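Local coordinates for alpha-1,3-glucanase (PDB 7C7D), which probably hydrolyses alpha-1,3-glucosidic linkages within alpha-1,3-glucan, as the thermostable catalytic unit of a family GH87 glycosidase, at residues A[209-214]-A[240-245]; A[260-265]-A[288-293]. All coordinates share one frame; numbering follows the deposited sequence. Where two conformers were deposited one is given.

In the fold
Both contacts join successive parallel strands of one beta-helix, and strands 238-242 and 259-263 lie side by side between them, so the four segments follow one another as neighbouring coils whose contact centres are about 10 Å apart. V240 N probably bonds to T260 O, and I242 N to Q262 O. Both are largely buried, but contact 1 lies farther out, about 31 Å from the chain centre against 21 Å, where helix 225-234 packs on it. There valine methyls and two small hydroxyls meet a single proline. Contact 2, with no helix between its segments, pairs a leucine-phenylalanine core on one face with lysine and glutamine on the other, bridged by water, and an aspartate in the bend beyond.

Contact 1: residues A[209-214]-A[240-245]; sequences VSVTDK and VWIPPG
V211 and V240 meet methyl to methyl at the apolar centre, their CG1 atoms only 3.5 Å apart, tighter than usual for two carbons, with the side chains crossing at about a right angle. The V211 torsion sets CG1 beside its own backbone N (chi1 -64°), where it faces V240, and leaves CG2 to lie 3.8 Å from P243 CD. V211, branched at CB, suits this corner because each methyl has its own partner, and it packs on F228 of helix 225-234 as well. An alanine here would probably open a gap between V240 CG1 and P243 CD, and strip F228 of part of its packing.

The strands run parallel. W241 N donates to V209 O across 2.8 Å from above the carbonyl plane, and V211 N donates to W241 O across 3.0 Å, almost in line with that C=O (171°). Each carbonyl also takes a CA-H contact, from V240 and S210 respectively. V209 and V240 share one face of the sheet, S210 and W241 the other.

P243 closes the contact. Its nitrogen sits over one face of the W241 indole, toward the rim, and its CG lies 3.4 Å from S210 OG. That hydroxyl lies near the indole plane, at the edge by CD1, and hydrogen-bonds T212 OG1 at 2.7 Å, giving each hydroxyl a polar partner beside a proline that offers no N-H. T212 in turn reaches tip to tip toward the P243 ring.

Short parallel strands with stacked aliphatic residues on the inner face, covered by a helix at the N-terminal end, are characteristic of the right-handed parallel beta-helix of pectate lyase-like enzymes, and strands 209-210 and 238-242 start its parallel ladder.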
# COMPACT_ATOMS: atom_id res chain seq x y z
N VAL A 209 12.20 28.15 12.73
CA VAL A 209 12.01 28.10 14.17
C VAL A 209 12.18 26.66 14.61
O VAL A 209 11.41 25.79 14.19
CB VAL A 209 10.62 28.62 14.56
CG1 VAL A 209 10.39 28.47 16.06
CG2 VAL A 209 10.44 30.07 14.13
N SER A 210 13.17 26.39 15.45
CA SER A 210 13.42 25.03 15.90
C SER A 210 12.48 24.64 17.03
O SER A 210 12.24 25.43 17.95
CB SER A 210 14.87 24.89 16.37
OG SER A 210 15.09 23.61 16.95
N VAL A 211 11.95 23.41 16.96
CA VAL A 211 11.10 22.91 18.04
C VAL A 211 11.86 22.81 19.35
O VAL A 211 11.27 22.95 20.43
CB VAL A 211 10.43 21.56 17.67
CG1 VAL A 211 9.49 21.73 16.50
CG2 VAL A 211 11.48 20.50 17.37
N THR A 212 13.17 22.56 19.30
CA THR A 212 13.94 22.46 20.54
C THR A 212 14.08 23.82 21.22
O THR A 212 14.20 23.89 22.44
CB THR A 212 15.30 21.81 20.30
OG1 THR A 212 16.02 22.53 19.29
CG2 THR A 212 15.12 20.36 19.86
N ASP A 213 14.05 24.90 20.44
CA ASP A 213 14.05 26.23 21.04
C ASP A 213 12.74 26.53 21.75
O ASP A 213 12.70 27.43 22.60
CB ASP A 213 14.33 27.30 19.98
CG ASP A 213 15.76 27.25 19.47
OD1 ASP A 213 16.59 26.55 20.09
OD2 ASP A 213 16.06 27.91 18.45
N LYS A 214 11.67 25.80 21.43
CA LYS A 214 10.38 25.95 22.09
C LYS A 214 10.16 24.89 23.16
O LYS A 214 9.03 24.74 23.64
CB LYS A 214 9.25 25.93 21.07
CG LYS A 214 9.32 27.05 20.05
CD LYS A 214 9.05 28.40 20.70
CE LYS A 214 9.14 29.53 19.69
NZ LYS A 214 8.77 30.83 20.32
N VAL A 240 9.05 25.47 10.49
CA VAL A 240 9.41 24.87 11.77
C VAL A 240 10.43 23.78 11.49
O VAL A 240 10.20 22.89 10.66
CB VAL A 240 8.17 24.29 12.46
CG1 VAL A 240 8.58 23.52 13.69
CG2 VAL A 240 7.20 25.39 12.83
N TRP A 241 11.55 23.83 12.20
CA TRP A 241 12.65 22.90 12.02
C TRP A 241 12.60 21.85 13.12
O TRP A 241 12.45 22.19 14.30
CB TRP A 241 13.97 23.65 12.08
CG TRP A 241 15.18 22.78 12.05
CD1 TRP A 241 16.11 22.62 13.05
CD2 TRP A 241 15.62 21.96 10.97
NE1 TRP A 241 17.09 21.75 12.64
CE2 TRP A 241 16.82 21.33 11.37
CE3 TRP A 241 15.12 21.69 9.69
CZ2 TRP A 241 17.52 20.45 10.55
CZ3 TRP A 241 15.82 20.82 8.87
CH2 TRP A 241 17.01 20.21 9.30
N ILE A 242 12.73 20.59 12.73
CA ILE A 242 12.79 19.47 13.67
C ILE A 242 14.21 18.91 13.61
O ILE A 242 14.53 18.16 12.67
CB ILE A 242 11.77 18.38 13.33
CG1 ILE A 242 10.35 18.94 13.22
CG2 ILE A 242 11.82 17.27 14.36
CD1 ILE A 242 9.34 17.95 12.64
N PRO A 243 15.08 19.24 14.55
CA PRO A 243 16.46 18.71 14.52
C PRO A 243 16.47 17.20 14.66
O PRO A 243 15.49 16.61 15.13
CB PRO A 243 17.12 19.38 15.74
CG PRO A 243 16.24 20.53 16.10
CD PRO A 243 14.86 20.15 15.69
N PRO A 244 17.57 16.55 14.28
CA PRO A 244 17.70 15.11 14.53
C PRO A 244 17.41 14.78 15.99
O PRO A 244 17.84 15.48 16.91
CB PRO A 244 19.16 14.82 14.18
CG PRO A 244 19.49 15.85 13.14
CD PRO A 244 18.72 17.08 13.52
N GLY A 245 16.67 13.70 16.20
CA GLY A 245 16.29 13.31 17.54
C GLY A 245 15.04 12.46 17.51
O GLY A 245 14.52 12.11 16.45

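Contact 2: residues A[260-265]-A[288-293]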
# COMPACT_ATOMS: atom_id res chain seq x y z
N THR A 260 5.48 25.10 7.20
CA THR A 260 6.25 23.95 6.78
C THR A 260 6.85 23.32 8.03
O THR A 260 7.48 24.02 8.84
CB THR A 260 7.37 24.38 5.83
OG1 THR A 260 6.79 24.87 4.61
CG2 THR A 260 8.31 23.22 5.52
N LEU A 261 6.61 22.04 8.22
CA LEU A 261 7.23 21.26 9.28
C LEU A 261 8.29 20.40 8.62
O LEU A 261 7.96 19.46 7.89
CB LEU A 261 6.18 20.42 10.00
CG LEU A 261 6.49 19.80 11.35
CD1 LEU A 261 7.11 20.81 12.29
CD2 LEU A 261 5.23 19.21 11.96
N GLN A 262 9.55 20.73 8.86
CA GLN A 262 10.66 20.13 8.13
C GLN A 262 11.66 19.50 9.09
O GLN A 262 12.17 20.17 10.00
CB GLN A 262 11.37 21.19 7.29
CG GLN A 262 12.58 20.66 6.55
CD GLN A 262 13.08 21.62 5.51
OE1 GLN A 262 12.43 22.63 5.23
NE2 GLN A 262 14.23 21.32 4.93
N GLY A 263 11.95 18.22 8.86
CA GLY A 263 13.01 17.54 9.56
C GLY A 263 14.30 17.49 8.75
O GLY A 263 14.41 18.01 7.64
N ALA A 264 15.30 16.85 9.34
CA ALA A 264 16.61 16.68 8.74
C ALA A 264 16.68 15.46 7.84
O ALA A 264 17.77 15.15 7.31
CB ALA A 264 17.68 16.57 9.83
N GLY A 265 15.56 14.78 7.63
CA GLY A 265 15.51 13.50 6.95
C GLY A 265 14.78 12.49 7.81
O GLY A 265 14.93 12.49 9.03
N LEU A 288 4.54 19.15 5.05
CA LEU A 288 5.20 18.21 5.95
C LEU A 288 6.32 17.55 5.17
O LEU A 288 6.08 16.97 4.11
CB LEU A 288 4.20 17.17 6.47
CG LEU A 288 2.91 17.71 7.08
CD1 LEU A 288 2.01 16.56 7.57
CD2 LEU A 288 3.22 18.66 8.23
N LYS A 289 7.56 17.67 5.66
CA LYS A 289 8.72 17.27 4.87
C LYS A 289 9.79 16.62 5.73
O LYS A 289 10.21 17.18 6.75
CB LYS A 289 9.38 18.49 4.20
CG LYS A 289 8.52 19.33 3.29
CD LYS A 289 9.35 20.44 2.67
CE LYS A 289 8.58 21.16 1.58
NZ LYS A 289 9.31 22.35 1.05
N ASP A 290 10.28 15.47 5.27
CA ASP A 290 11.58 14.94 5.68
C ASP A 290 11.66 14.62 7.17
O ASP A 290 12.67 14.91 7.82
CB ASP A 290 12.73 15.87 5.25
CG ASP A 290 12.65 16.26 3.79
OD1 ASP A 290 12.12 15.47 2.98
OD2 ASP A 290 13.14 17.35 3.44
N PHE A 291 10.61 14.03 7.72
CA PHE A 291 10.70 13.44 9.05
C PHE A 291 9.93 12.13 9.09
O PHE A 291 9.25 11.75 8.13
CB PHE A 291 10.37 14.41 10.22
CG PHE A 291 8.95 14.94 10.26
CD1 PHE A 291 8.56 15.97 9.42
CD2 PHE A 291 8.05 14.47 11.21
CE1 PHE A 291 7.27 16.49 9.49
CE2 PHE A 291 6.76 14.99 11.29
CZ PHE A 291 6.37 16.01 10.44
N ALA A 292 10.06 11.42 10.20
CA ALA A 292 9.34 10.18 10.42
C ALA A 292 8.26 10.39 11.47
O ALA A 292 8.45 11.15 12.43
CB ALA A 292 10.28 9.07 10.87
N VAL A 293 7.11 9.74 11.27
CA VAL A 293 6.09 9.60 12.31
C VAL A 293 5.86 8.12 12.49
O VAL A 293 5.36 7.44 11.58
CB VAL A 293 4.78 10.34 11.97
CG1 VAL A 293 3.76 10.10 13.07
CG2 VAL A 293 5.05 11.82 11.79
O HOH W 1 8.36 24.54 2.23
O HOH W 2 15.31 18.46 5.06
O HOH W 3 11.02 24.13 2.72
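L261 and F291 cross at about a right angle, the leucine, modelled in two conformers, laying CD2 3.7 Å from CZ of the ring in the one described. This is one step of the parallel beta-helix: L261 and L288, equivalent residues of successive coils, stack inside the core, L288 CD2 reaching L261 CB at 3.9 Å, and F291, from the bend after strand 286-289, packs against L261. The phenylalanine takes the hindered rotamer, with CG between its backbone N and carbonyl carbon (chi1 64°). From there the ring turns its edge to backbone oxygens: CE1 lies 3.4 Å from L261 O, and K289 O sits in the ring plane. A flat aromatic therefore fills the corner beside both carbonyls.

Those carbonyls carry the ladder as well. L261 O accepts K289 N, and K289 O accepts G263 N, both at 2.9 Å and nearly straight on. Past K289 the chain bends at D290, whose left-handed backbone conformation (phi 63°, psi 42°) turns its carbonyl toward the other segment, where D290 O receives G265 N. This bend demands glycine at 263, since a beta carbon there would collide with D290 O and F291 CB.

On the face opposite L261 lie Q262 and K289. The extended lysine passes at a slant by T260, its CD 4.1 Å from the methyl CG2, and its NZ gives hydrogens to two waters, one bonded to T260 OG1, the other donating to Q262 OE1. A third water accepts from Q262 NE2 and donates both to G263 O (2.8 Å) and to D290 OD2 (2.9 Å).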